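Local coordinates for protein L-aspartate semialdehyde sulfurtransferase (Methanocaldococcus jannaschii, PDB 3KPC) that probably condenses sulfide with aspartate semialdehyde to form homocysteine, and binds S-adenosylmethionine and methylthioadenosine through the C-terminal CBS domain pair described here, at residues A[6-11]-A[114-119]; A[20-25]-A[64-69]; A[36-41]-A[105-110]; A[73-78]-A[96-101]. All coordinates share one frame; numbering follows the deposited sequence.

The four contacts show how a CBS pair divides its labour between packing and ligand binding. Interactions 3 and 4 are buried near the chain's centre and share one sheet, in which strands 97-101 and 107-112 are neighbours; the first is purely apolar across its strands, the second adds two backbone hydrogen bonds. Interaction 1, partly buried, meets the ribose of the MTA whose adenine lies at interaction 3. SAM lies in the pocket at interaction 4, and a second SAM, held mainly by the other subunit, is reached from interaction 1. Interaction 2, across the chain's centre from interaction 1, is a partly buried joint near the surface between two helix starts, bridged by water rather than ligand.

Interaction 1 of 4, residues A[6-11]-A[114-119]; sequences KDILSK and EDISRL. With MTA (5'-deoxy-5'-methylthioadenosine), chain C; SAM (S-adenosylmethionine), chain B.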
# COMPACT_ATOMS: atom_id res chain seq x y z
N LYS A 6 -18.54 7.87 1.62
CA LYS A 6 -19.15 7.65 2.93
C LYS A 6 -19.69 6.23 3.15
O LYS A 6 -19.91 5.82 4.30
CB LYS A 6 -20.21 8.72 3.25
CG LYS A 6 -21.42 8.78 2.31
CD LYS A 6 -22.41 9.81 2.85
CE LYS A 6 -23.53 10.10 1.86
NZ LYS A 6 -24.43 11.19 2.37
N ASP A 7 -19.90 5.49 2.07
CA ASP A 7 -20.36 4.10 2.18
C ASP A 7 -19.22 3.13 2.52
O ASP A 7 -19.48 2.06 3.09
CB ASP A 7 -21.06 3.63 0.89
CG ASP A 7 -22.18 4.56 0.45
OD1 ASP A 7 -22.31 4.78 -0.77
OD2 ASP A 7 -22.94 5.07 1.31
N ILE A 8 -17.98 3.48 2.18
CA ILE A 8 -16.85 2.54 2.32
C ILE A 8 -15.66 3.01 3.17
O ILE A 8 -14.74 2.22 3.44
CB ILE A 8 -16.29 2.06 0.95
CG1 ILE A 8 -15.53 3.20 0.23
CG2 ILE A 8 -17.39 1.45 0.08
CD1 ILE A 8 -14.48 2.67 -0.78
N LEU A 9 -15.65 4.28 3.57
CA LEU A 9 -14.49 4.85 4.26
C LEU A 9 -14.26 4.22 5.64
O LEU A 9 -15.20 3.75 6.29
CB LEU A 9 -14.58 6.38 4.34
CG LEU A 9 -15.21 7.12 5.53
CD1 LEU A 9 -15.38 8.63 5.18
CD2 LEU A 9 -16.58 6.53 5.99
N SER A 10 -12.99 4.20 6.06
CA SER A 10 -12.61 3.77 7.39
C SER A 10 -12.61 4.97 8.33
O SER A 10 -12.01 6.00 8.03
CB SER A 10 -11.22 3.12 7.38
OG SER A 10 -11.21 1.89 6.66
N LYS A 11 -13.30 4.82 9.46
CA LYS A 11 -13.33 5.83 10.52
C LYS A 11 -13.46 5.13 11.89
O LYS A 11 -13.96 4.01 11.95
CB LYS A 11 -14.46 6.85 10.28
CG LYS A 11 -15.89 6.30 10.40
CD LYS A 11 -16.90 7.36 9.96
CE LYS A 11 -18.30 6.77 9.80
NZ LYS A 11 -19.08 7.03 11.17
N GLU A 114 -6.78 -0.55 -0.95
CA GLU A 114 -7.30 -1.80 -0.38
C GLU A 114 -8.82 -1.77 -0.20
O GLU A 114 -9.49 -2.79 -0.40
CB GLU A 114 -6.61 -2.15 0.94
CG GLU A 114 -5.14 -2.50 0.79
CD GLU A 114 -4.48 -2.79 2.12
OE1 GLU A 114 -5.02 -3.61 2.90
OE2 GLU A 114 -3.40 -2.22 2.39
N ASP A 115 -9.36 -0.61 0.18
CA ASP A 115 -10.81 -0.44 0.32
C ASP A 115 -11.53 -0.55 -1.02
O ASP A 115 -12.60 -1.15 -1.11
CB ASP A 115 -11.15 0.90 0.98
CG ASP A 115 -10.57 1.03 2.38
OD1 ASP A 115 -10.69 0.08 3.18
OD2 ASP A 115 -10.01 2.11 2.68
N ILE A 116 -10.93 0.04 -2.05
CA ILE A 116 -11.50 0.03 -3.39
C ILE A 116 -11.36 -1.35 -4.03
O ILE A 116 -12.28 -1.84 -4.70
CB ILE A 116 -10.89 1.14 -4.28
CG1 ILE A 116 -11.14 2.51 -3.63
CG2 ILE A 116 -11.44 1.07 -5.71
CD1 ILE A 116 -10.86 3.71 -4.51
N SER A 117 -10.21 -1.98 -3.80
CA SER A 117 -9.97 -3.34 -4.29
C SER A 117 -10.96 -4.32 -3.66
O SER A 117 -11.45 -5.23 -4.33
CB SER A 117 -8.53 -3.77 -4.00
OG SER A 117 -8.27 -5.07 -4.50
N ARG A 118 -11.26 -4.11 -2.37
CA ARG A 118 -12.25 -4.92 -1.66
C ARG A 118 -13.62 -4.76 -2.29
O ARG A 118 -14.36 -5.74 -2.46
CB ARG A 118 -12.31 -4.52 -0.19
CG ARG A 118 -13.32 -5.31 0.66
CD ARG A 118 -13.33 -4.83 2.11
NE ARG A 118 -11.97 -4.77 2.67
CZ ARG A 118 -11.32 -3.64 2.95
NH1 ARG A 118 -11.90 -2.46 2.76
NH2 ARG A 118 -10.09 -3.70 3.44
N LEU A 119 -13.96 -3.52 -2.63
CA LEU A 119 -15.23 -3.20 -3.26
C LEU A 119 -15.33 -3.92 -4.61
O LEU A 119 -16.36 -4.52 -4.91
CB LEU A 119 -15.37 -1.68 -3.44
CG LEU A 119 -16.73 -1.10 -3.82
CD1 LEU A 119 -17.77 -1.38 -2.75
CD2 LEU A 119 -16.60 0.40 -4.05
CS MTA C . -3.57 1.83 4.99
S5' MTA C . -4.28 0.34 4.33
C5' MTA C . -5.07 -0.29 5.88
C4' MTA C . -6.63 -0.25 5.91
O4' MTA C . -7.08 0.34 7.17
C2' MTA C . -7.80 1.84 5.42
O2' MTA C . -9.23 2.04 5.05
C3' MTA C . -7.20 0.59 4.76
O3' MTA C . -8.24 -0.16 4.03
C1' MTA C . -7.62 1.67 6.93
N9 MTA C . -6.74 2.83 7.26
C8 MTA C . -5.63 3.22 6.61
N7 MTA C . -5.12 4.31 7.18
C5 MTA C . -5.91 4.64 8.19
C6 MTA C . -5.90 5.66 9.13
N6 MTA C . -4.94 6.58 9.12
N1 MTA C . -6.89 5.71 10.03
C2 MTA C . -7.85 4.80 10.06
N3 MTA C . -7.89 3.81 9.17
C4 MTA C . -6.94 3.71 8.23
N SAM B . -3.50 -4.27 5.22
CA SAM B . -2.15 -3.72 5.53
C SAM B . -1.13 -4.13 4.45
O SAM B . -1.48 -4.79 3.47
OXT SAM B . 0.05 -3.81 4.53
CB SAM B . -1.67 -4.19 6.92
CG SAM B . -1.97 -5.66 7.21
SD SAM B . -0.93 -6.83 6.26
CE SAM B . -1.36 -8.34 7.12
C5' SAM B . 0.83 -6.63 6.74
C4' SAM B . 1.70 -7.81 6.30
O4' SAM B . 1.19 -8.25 5.02
C3' SAM B . 3.18 -7.48 6.05
O3' SAM B . 3.96 -8.16 7.03
C2' SAM B . 3.44 -8.06 4.65
O2' SAM B . 4.68 -8.79 4.60
C1' SAM B . 2.26 -9.02 4.50
N9 SAM B . 1.98 -9.34 3.08
C8 SAM B . 1.92 -8.48 2.06
N7 SAM B . 1.66 -9.14 0.93
C5 SAM B . 1.54 -10.43 1.24
C6 SAM B . 1.28 -11.59 0.51
N6 SAM B . 1.07 -11.55 -0.80
N1 SAM B . 1.24 -12.78 1.15
C2 SAM B . 1.44 -12.85 2.46
N3 SAM B . 1.69 -11.76 3.18
C4 SAM B . 1.75 -10.55 2.60
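Ile-8 lays its two arms over one side of helix 113-123: CD1 comes to 4.2 Å from CB of Asp-115, while CG2 meets CD1 of Leu-119 at 4.0 Å, the two side chains crossing at about a right angle. Val-83 of helix 83-92 touches both Ile-8 and Leu-119, so this apolar patch sits where three helices converge. Above it the bound MTA joins the two segments. Ser-10 brings OG to 2.6 Å from the ribose O2', which also donates to OD2 of Asp-115 in a bond modelled very short, its exact length doubtful. The other oxygen, OD1, accepts from the ribose O3' at 2.6 Å, so the two oxygens appear to take one hydroxyl each. OD1 has a second task: its anti lone pair takes NH1 of Arg-118 at 2.8 Å, nearly straight at 170°, with OD1 in the guanidinium plane. That salt bridge probably fixes the rotation of the carboxylate, as does the backbone N of Thr-112, which donates to OD2. Glu-114 points its extended chain to two ligands, OE1 accepting from the amino N of SAM (chain B) at 2.9 Å, a ligand held mainly by the second subunit, and OE2 standing 3.3 Å from S5' of MTA. An aspartate gripping both ribose hydroxyls at the start of the last helix is characteristic of the adenosine-binding site of CBS domains, occupied here by MTA.

Interaction 2 of 4, residues A[20-25]-A[64-69]; sequences ISIMEA and KTIEEI
Two waters, rather than any direct polar bond, join the backbones of these neighbouring helix starts, although Ile-20 and Ile-66 touch beside them. The first water donates to O of Ile-20 at 2.7 Å and accepts from N of Ile-66; the second accepts from N of Ile-22 and donates to O of Lys-64 at 2.7 Å. Ile-22 reaches across with its CG1 arm fully extended (chi2 178°), which sets CD1 against the carbonyl group of Lys-64, 3.4 Å from its C, and 4.1 Å from CD1 of Ile-69. Ile-66 answers with a folded arm (chi2 -59°): CG1 lies 3.3 Å from O of Ile-20, and CD1 bends over to CB of Ala-25 at 3.6 Å. Both helices open with a capping box. Ser-21 OG accepts from N of Glu-24, whose OE1 receives N of Ser-21 in return, and Thr-65 and Glu-68 repeat the exchange; there OE2 of Glu-68 is gripped twice, by N of Lys-64 from above the carboxylate plane and by N of Thr-65 through the anti lone pair. Were Ile-22 cut back to alanine, a gap would probably open beside the Lys-64 carbonyl and leave CD1 of Ile-69 without one of its apolar neighbours. Beyond these segments Ile-22 also packs on Ile-55 and Ala-58 of helix 52-61 and on Leu-59 of the second subunit.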
# COMPACT_ATOMS: atom_id res chain seq x y z
N ILE A 20 5.90 14.41 15.94
CA ILE A 20 6.31 13.06 16.36
C ILE A 20 7.55 12.65 15.57
O ILE A 20 7.82 13.20 14.50
CB ILE A 20 5.17 12.00 16.20
CG1 ILE A 20 4.82 11.75 14.73
CG2 ILE A 20 3.95 12.40 17.04
CD1 ILE A 20 3.93 10.54 14.50
N SER A 21 8.31 11.70 16.11
CA SER A 21 9.50 11.21 15.43
C SER A 21 9.13 10.24 14.31
O SER A 21 7.99 9.76 14.26
CB SER A 21 10.46 10.54 16.41
OG SER A 21 9.92 9.31 16.88
N ILE A 22 10.09 9.93 13.44
CA ILE A 22 9.87 8.92 12.40
C ILE A 22 9.60 7.55 13.03
O ILE A 22 8.71 6.83 12.57
CB ILE A 22 11.04 8.87 11.38
CG1 ILE A 22 11.15 10.22 10.66
CG2 ILE A 22 10.84 7.74 10.37
CD1 ILE A 22 12.29 10.31 9.66
N MET A 23 10.35 7.20 14.09
CA MET A 23 10.11 5.95 14.81
C MET A 23 8.70 5.89 15.40
O MET A 23 8.04 4.86 15.32
CB MET A 23 11.15 5.71 15.90
CG MET A 23 11.02 4.34 16.59
SD MET A 23 12.33 4.04 17.82
CE MET A 23 13.75 3.86 16.73
N GLU A 24 8.25 7.00 15.98
CA GLU A 24 6.90 7.09 16.55
C GLU A 24 5.81 6.92 15.49
O GLU A 24 4.79 6.28 15.75
CB GLU A 24 6.71 8.40 17.32
CG GLU A 24 7.33 8.37 18.72
CD GLU A 24 7.51 9.74 19.35
OE1 GLU A 24 7.23 10.77 18.69
OE2 GLU A 24 7.95 9.80 20.52
N ALA A 25 6.03 7.49 14.30
CA ALA A 25 5.11 7.32 13.18
C ALA A 25 5.04 5.85 12.75
O ALA A 25 3.96 5.32 12.54
CB ALA A 25 5.51 8.20 12.01
N LYS A 64 15.55 12.55 8.39
CA LYS A 64 15.58 12.72 9.84
C LYS A 64 14.24 12.97 10.50
O LYS A 64 14.01 12.52 11.63
CB LYS A 64 16.58 13.82 10.23
CG LYS A 64 18.00 13.60 9.73
CD LYS A 64 18.62 12.31 10.32
CE LYS A 64 19.94 11.97 9.61
NZ LYS A 64 20.88 13.16 9.58
N THR A 65 13.36 13.70 9.83
CA THR A 65 12.11 14.14 10.44
C THR A 65 10.88 13.85 9.60
O THR A 65 10.96 13.68 8.38
CB THR A 65 12.12 15.66 10.77
OG1 THR A 65 12.13 16.42 9.55
CG2 THR A 65 13.33 16.05 11.62
N ILE A 66 9.73 13.81 10.28
CA ILE A 66 8.42 13.72 9.63
C ILE A 66 8.17 14.93 8.72
O ILE A 66 7.69 14.77 7.60
CB ILE A 66 7.28 13.56 10.69
CG1 ILE A 66 7.34 12.18 11.35
CG2 ILE A 66 5.89 13.83 10.08
CD1 ILE A 66 7.23 10.98 10.40
N GLU A 67 8.50 16.13 9.21
CA GLU A 67 8.33 17.36 8.42
C GLU A 67 9.12 17.33 7.11
O GLU A 67 8.67 17.85 6.09
CB GLU A 67 8.70 18.59 9.24
CG GLU A 67 7.78 18.79 10.43
CD GLU A 67 7.38 20.23 10.66
OE1 GLU A 67 8.25 21.12 10.56
OE2 GLU A 67 6.18 20.47 10.94
N GLU A 68 10.28 16.69 7.15
CA GLU A 68 11.15 16.56 6.00
C GLU A 68 10.60 15.58 4.97
O GLU A 68 10.76 15.78 3.76
CB GLU A 68 12.52 16.10 6.50
CG GLU A 68 13.54 15.74 5.44
CD GLU A 68 14.88 15.38 6.05
OE1 GLU A 68 15.89 15.49 5.33
OE2 GLU A 68 14.94 15.00 7.24
N ILE A 69 9.94 14.52 5.44
CA ILE A 69 9.53 13.42 4.55
C ILE A 69 8.05 13.39 4.17
O ILE A 69 7.69 12.71 3.21
CB ILE A 69 9.96 12.03 5.10
CG1 ILE A 69 9.23 11.69 6.41
CG2 ILE A 69 11.46 11.97 5.29
CD1 ILE A 69 9.34 10.21 6.82
O HOH W 1 9.96 14.11 13.15
O HOH W 2 12.71 11.52 13.79

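Interaction 3 of 4, residues A[36-41]-A[105-110]; sequences HLPIVD and RRVVGI. With MTA (5'-deoxy-5'-methylthioadenosine), chain C.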
# COMPACT_ATOMS: atom_id res chain seq x y z
N HIS A 36 -1.16 4.30 6.05
CA HIS A 36 -1.38 5.73 5.84
C HIS A 36 -1.60 6.48 7.14
O HIS A 36 -2.36 6.04 8.00
CB HIS A 36 -2.59 5.97 4.93
CG HIS A 36 -2.47 5.33 3.60
ND1 HIS A 36 -2.76 4.00 3.39
CD2 HIS A 36 -2.03 5.80 2.41
CE1 HIS A 36 -2.54 3.68 2.13
NE2 HIS A 36 -2.09 4.76 1.51
N LEU A 37 -0.94 7.62 7.26
CA LEU A 37 -1.03 8.45 8.45
C LEU A 37 -1.14 9.92 8.06
O LEU A 37 -0.12 10.58 7.83
CB LEU A 37 0.18 8.20 9.36
CG LEU A 37 0.17 8.91 10.73
CD1 LEU A 37 -0.99 8.44 11.61
CD2 LEU A 37 1.50 8.71 11.44
N PRO A 38 -2.39 10.43 7.96
CA PRO A 38 -2.59 11.86 7.75
C PRO A 38 -1.96 12.65 8.91
O PRO A 38 -2.11 12.27 10.07
CB PRO A 38 -4.12 12.00 7.78
CG PRO A 38 -4.63 10.66 7.38
CD PRO A 38 -3.66 9.68 7.98
N ILE A 39 -1.25 13.72 8.57
CA ILE A 39 -0.65 14.61 9.55
C ILE A 39 -1.51 15.86 9.65
O ILE A 39 -1.85 16.47 8.63
CB ILE A 39 0.81 14.98 9.17
CG1 ILE A 39 1.65 13.72 8.88
CG2 ILE A 39 1.45 15.85 10.24
CD1 ILE A 39 1.79 12.74 10.05
N VAL A 40 -1.89 16.22 10.87
CA VAL A 40 -2.80 17.34 11.10
C VAL A 40 -2.20 18.36 12.05
O VAL A 40 -1.33 18.03 12.87
CB VAL A 40 -4.19 16.87 11.63
CG1 VAL A 40 -4.92 16.04 10.58
CG2 VAL A 40 -4.05 16.10 12.95
N ASP A 41 -2.65 19.61 11.94
CA ASP A 41 -2.22 20.66 12.84
C ASP A 41 -2.97 20.59 14.17
O ASP A 41 -3.75 19.65 14.40
CB ASP A 41 -2.31 22.06 12.18
CG ASP A 41 -3.75 22.52 11.92
OD1 ASP A 41 -4.70 21.90 12.43
OD2 ASP A 41 -3.91 23.52 11.19
N ARG A 105 -10.89 21.23 5.72
CA ARG A 105 -9.70 20.36 5.74
C ARG A 105 -9.50 19.52 7.03
O ARG A 105 -8.40 19.03 7.30
CB ARG A 105 -8.41 21.12 5.31
CG ARG A 105 -7.47 20.27 4.39
CD ARG A 105 -6.29 21.14 3.80
NE ARG A 105 -5.30 20.34 3.06
CZ ARG A 105 -5.48 19.84 1.83
NH1 ARG A 105 -6.64 20.03 1.16
NH2 ARG A 105 -4.49 19.14 1.27
N ARG A 106 -10.57 19.34 7.80
CA ARG A 106 -10.56 18.42 8.93
C ARG A 106 -10.69 16.98 8.43
O ARG A 106 -11.52 16.71 7.55
CB ARG A 106 -11.71 18.78 9.87
CG ARG A 106 -11.73 18.02 11.19
CD ARG A 106 -12.79 18.62 12.09
NE ARG A 106 -12.57 20.05 12.30
CZ ARG A 106 -11.80 20.56 13.26
NH1 ARG A 106 -11.17 19.76 14.11
NH2 ARG A 106 -11.66 21.87 13.37
N VAL A 107 -9.90 16.06 8.98
CA VAL A 107 -9.91 14.66 8.52
C VAL A 107 -11.02 13.87 9.20
O VAL A 107 -11.09 13.79 10.42
CB VAL A 107 -8.54 13.96 8.74
CG1 VAL A 107 -8.57 12.53 8.20
CG2 VAL A 107 -7.42 14.74 8.07
N VAL A 108 -11.90 13.30 8.37
CA VAL A 108 -13.04 12.53 8.87
C VAL A 108 -12.93 11.03 8.57
O VAL A 108 -13.73 10.23 9.06
CB VAL A 108 -14.39 13.12 8.36
CG1 VAL A 108 -14.56 14.57 8.84
CG2 VAL A 108 -14.49 13.04 6.84
N GLY A 109 -11.93 10.66 7.78
CA GLY A 109 -11.67 9.25 7.48
C GLY A 109 -10.63 9.10 6.40
O GLY A 109 -9.96 10.07 6.04
N ILE A 110 -10.48 7.88 5.88
CA ILE A 110 -9.55 7.64 4.78
C ILE A 110 -10.07 6.51 3.90
O ILE A 110 -10.70 5.56 4.38
CB ILE A 110 -8.11 7.34 5.29
CG1 ILE A 110 -7.10 7.35 4.12
CG2 ILE A 110 -8.05 6.02 6.02
CD1 ILE A 110 -5.67 7.68 4.51
CS MTA C . -3.57 1.83 4.99
S5' MTA C . -4.28 0.34 4.33
C5' MTA C . -5.07 -0.29 5.88
C4' MTA C . -6.63 -0.25 5.91
O4' MTA C . -7.08 0.34 7.17
C2' MTA C . -7.80 1.84 5.42
O2' MTA C . -9.23 2.04 5.05
C3' MTA C . -7.20 0.59 4.76
O3' MTA C . -8.24 -0.16 4.03
C1' MTA C . -7.62 1.67 6.93
N9 MTA C . -6.74 2.83 7.26
C8 MTA C . -5.63 3.22 6.61
N7 MTA C . -5.12 4.31 7.18
C5 MTA C . -5.91 4.64 8.19
C6 MTA C . -5.90 5.66 9.13
N6 MTA C . -4.94 6.58 9.12
N1 MTA C . -6.89 5.71 10.03
C2 MTA C . -7.85 4.80 10.06
N3 MTA C . -7.89 3.81 9.17
C4 MTA C . -6.94 3.71 8.23
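The cleft between the two CBS motifs is lined here by strand 36-40 from one and strand 107-110 from the other, running antiparallel at 168° with axes 9.2 Å apart, too far for backbone pairing, so that side chains meet between them. At one end His-36 and Ile-110 cross at about a right angle, CD1 of Ile-110 coming to 3.5 Å from CB of His-36. CG2, the other branch of Ile-110, lies over a face of the MTA adenine, 3.3 Å from C5. The amino group N6 of that ring donates to O of His-36 at 2.9 Å, and CD of Pro-38 is close beside it. Along the strands CG of Pro-38 meets CD1 of Ile-110 and its CB meets CG2 of Val-107, both at 4.3 Å; at the far end CG1 of Val-40 reaches CG2 of Val-107 at 3.8 Å. The imidazole of His-36 bonds through NE2 to OG of Ser-96, in the second motif. A leucine in place of His-36 would probably leave that hydroxyl without its histidine partner and break a polar link between the motifs. Strand 107-112 is also interrupted by a classic beta bulge, with Val-108 and Gly-109 both facing Val-100. Two strands from separate repeats, packed face to face with an adenine held at the end of the cleft, typify the CBS pair, or Bateman module.

Interaction 4 of 4, residues A[73-78]-A[96-101]; sequences NVITAH and SGVPVV. With SAM (S-adenosylmethionine), chain D.
Val-74 and Pro-99 cross at about a right angle, CG1 of Val-74 resting 3.7 Å from CD of the proline ring; further along, Thr-76 and Val-101 are set crosswise too, with OG1 of the threonine 3.8 Å from CG2 of Val-101. On the other side of the strand Val-98 has CG1 anti to its own carbonyl carbon (chi1 -65°), beside O of Ile-75, while CG2 reaches CB of Ala-77 at 3.9 Å. Helix 83-92 covers this side, Val-86 touching both Ala-77 and Val-98. The backbones meet in a single bridge between Ala-77 and Val-100. N of Ala-77 donates to O of Pro-99, slightly tilted from the carbonyl plane, and N of Val-101 donates to O of Ala-77 at 2.9 Å, approaching that oxygen almost head-on. The touching parts run 61° apart, which probably limits the pairing to this one bridge; the adenine of SAM (chain D) lies beyond it, between Ile-75 and Gly-97. N of Ile-75 donates to N1 at 2.9 Å; the amino group N6 gives one bond to O of Ile-75, nearly straight at 176°, and another to O of Gly-97 at 2.7 Å. All three bonds use main-chain atoms, and CG1 of Val-74 and CD of Pro-99 also border the ring. Reading an adenine edge by the backbone of a loop and a nearby strand is typical of the CBS adenosine pocket.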
# COMPACT_ATOMS: atom_id res chain seq x y z
N ASN A 73 1.39 18.46 -0.50
CA ASN A 73 0.24 18.58 -1.42
C ASN A 73 -0.58 17.29 -1.37
O ASN A 73 -0.34 16.38 -2.16
CB ASN A 73 0.72 18.88 -2.85
CG ASN A 73 -0.42 18.84 -3.89
OD1 ASN A 73 -0.24 18.31 -4.99
ND2 ASN A 73 -1.58 19.38 -3.53
N VAL A 74 -1.52 17.21 -0.44
CA VAL A 74 -2.29 15.97 -0.25
C VAL A 74 -3.54 15.93 -1.13
O VAL A 74 -4.37 16.84 -1.08
CB VAL A 74 -2.68 15.74 1.23
CG1 VAL A 74 -3.25 14.34 1.43
CG2 VAL A 74 -1.49 15.95 2.14
N ILE A 75 -3.65 14.88 -1.94
CA ILE A 75 -4.87 14.59 -2.70
C ILE A 75 -5.92 14.05 -1.72
O ILE A 75 -5.64 13.10 -0.98
CB ILE A 75 -4.60 13.57 -3.85
CG1 ILE A 75 -3.41 14.01 -4.73
CG2 ILE A 75 -5.87 13.32 -4.68
CD1 ILE A 75 -3.59 15.34 -5.46
N THR A 76 -7.10 14.65 -1.72
CA THR A 76 -8.15 14.30 -0.75
C THR A 76 -9.47 13.90 -1.42
O THR A 76 -9.64 14.08 -2.62
CB THR A 76 -8.43 15.46 0.23
OG1 THR A 76 -8.85 16.62 -0.50
CG2 THR A 76 -7.19 15.80 1.05
N ALA A 77 -10.39 13.37 -0.62
CA ALA A 77 -11.74 13.07 -1.07
C ALA A 77 -12.77 13.68 -0.11
O ALA A 77 -12.46 13.98 1.04
CB ALA A 77 -11.94 11.57 -1.19
N HIS A 78 -13.99 13.86 -0.61
CA HIS A 78 -15.12 14.31 0.19
C HIS A 78 -16.04 13.11 0.42
O HIS A 78 -16.04 12.18 -0.38
CB HIS A 78 -15.85 15.45 -0.53
CG HIS A 78 -16.95 16.08 0.26
ND1 HIS A 78 -18.24 15.58 0.26
CD2 HIS A 78 -16.98 17.19 1.04
CE1 HIS A 78 -19.00 16.34 1.03
NE2 HIS A 78 -18.27 17.32 1.51
N SER A 96 -1.80 5.66 -3.17
CA SER A 96 -2.53 4.48 -2.69
C SER A 96 -3.60 4.72 -1.62
O SER A 96 -4.26 3.77 -1.19
CB SER A 96 -1.55 3.39 -2.24
OG SER A 96 -0.83 3.79 -1.09
N GLY A 97 -3.78 5.97 -1.20
CA GLY A 97 -4.79 6.29 -0.19
C GLY A 97 -5.08 7.77 -0.22
O GLY A 97 -4.22 8.57 -0.58
N VAL A 98 -6.31 8.14 0.14
CA VAL A 98 -6.69 9.55 0.17
C VAL A 98 -7.43 9.88 1.46
O VAL A 98 -8.43 9.21 1.78
CB VAL A 98 -7.56 9.97 -1.05
CG1 VAL A 98 -6.78 9.85 -2.36
CG2 VAL A 98 -8.86 9.17 -1.11
N PRO A 99 -6.96 10.88 2.21
CA PRO A 99 -7.75 11.27 3.38
C PRO A 99 -9.08 11.87 2.95
O PRO A 99 -9.16 12.56 1.93
CB PRO A 99 -6.89 12.35 4.04
CG PRO A 99 -5.49 12.07 3.57
CD PRO A 99 -5.68 11.60 2.15
N VAL A 100 -10.13 11.59 3.72
CA VAL A 100 -11.44 12.17 3.50
C VAL A 100 -11.55 13.39 4.40
O VAL A 100 -11.36 13.28 5.62
CB VAL A 100 -12.57 11.17 3.82
CG1 VAL A 100 -13.93 11.74 3.43
CG2 VAL A 100 -12.33 9.84 3.12
N VAL A 101 -11.84 14.54 3.81
CA VAL A 101 -11.88 15.80 4.56
C VAL A 101 -13.20 16.54 4.40
O VAL A 101 -13.91 16.34 3.40
CB VAL A 101 -10.70 16.75 4.17
CG1 VAL A 101 -9.35 16.12 4.51
CG2 VAL A 101 -10.77 17.14 2.69
N SAM D . 2.32 4.05 -6.00
CA SAM D . 3.23 3.92 -4.82
C SAM D . 2.52 4.39 -3.54
O SAM D . 1.35 4.77 -3.55
OXT SAM D . 3.11 4.40 -2.45
CB SAM D . 4.53 4.72 -5.04
CG SAM D . 4.30 6.10 -5.67
SD SAM D . 3.54 7.32 -4.55
CE SAM D . 3.76 8.79 -5.54
C5' SAM D . 4.66 7.65 -3.13
C4' SAM D . 4.28 8.92 -2.37
O4' SAM D . 2.84 9.00 -2.38
C3' SAM D . 4.67 8.94 -0.89
O3' SAM D . 5.66 9.96 -0.70
C2' SAM D . 3.37 9.33 -0.18
O2' SAM D . 3.58 10.33 0.83
C1' SAM D . 2.56 9.92 -1.33
N9 SAM D . 1.10 9.91 -1.05
C8 SAM D . 0.38 8.91 -0.54
N7 SAM D . -0.89 9.29 -0.42
C5 SAM D . -0.99 10.54 -0.87
C6 SAM D . -2.03 11.45 -1.00
N6 SAM D . -3.27 11.14 -0.64
N1 SAM D . -1.77 12.68 -1.50
C2 SAM D . -0.54 13.02 -1.87
N3 SAM D . 0.47 12.17 -1.76
C4 SAM D . 0.28 10.93 -1.26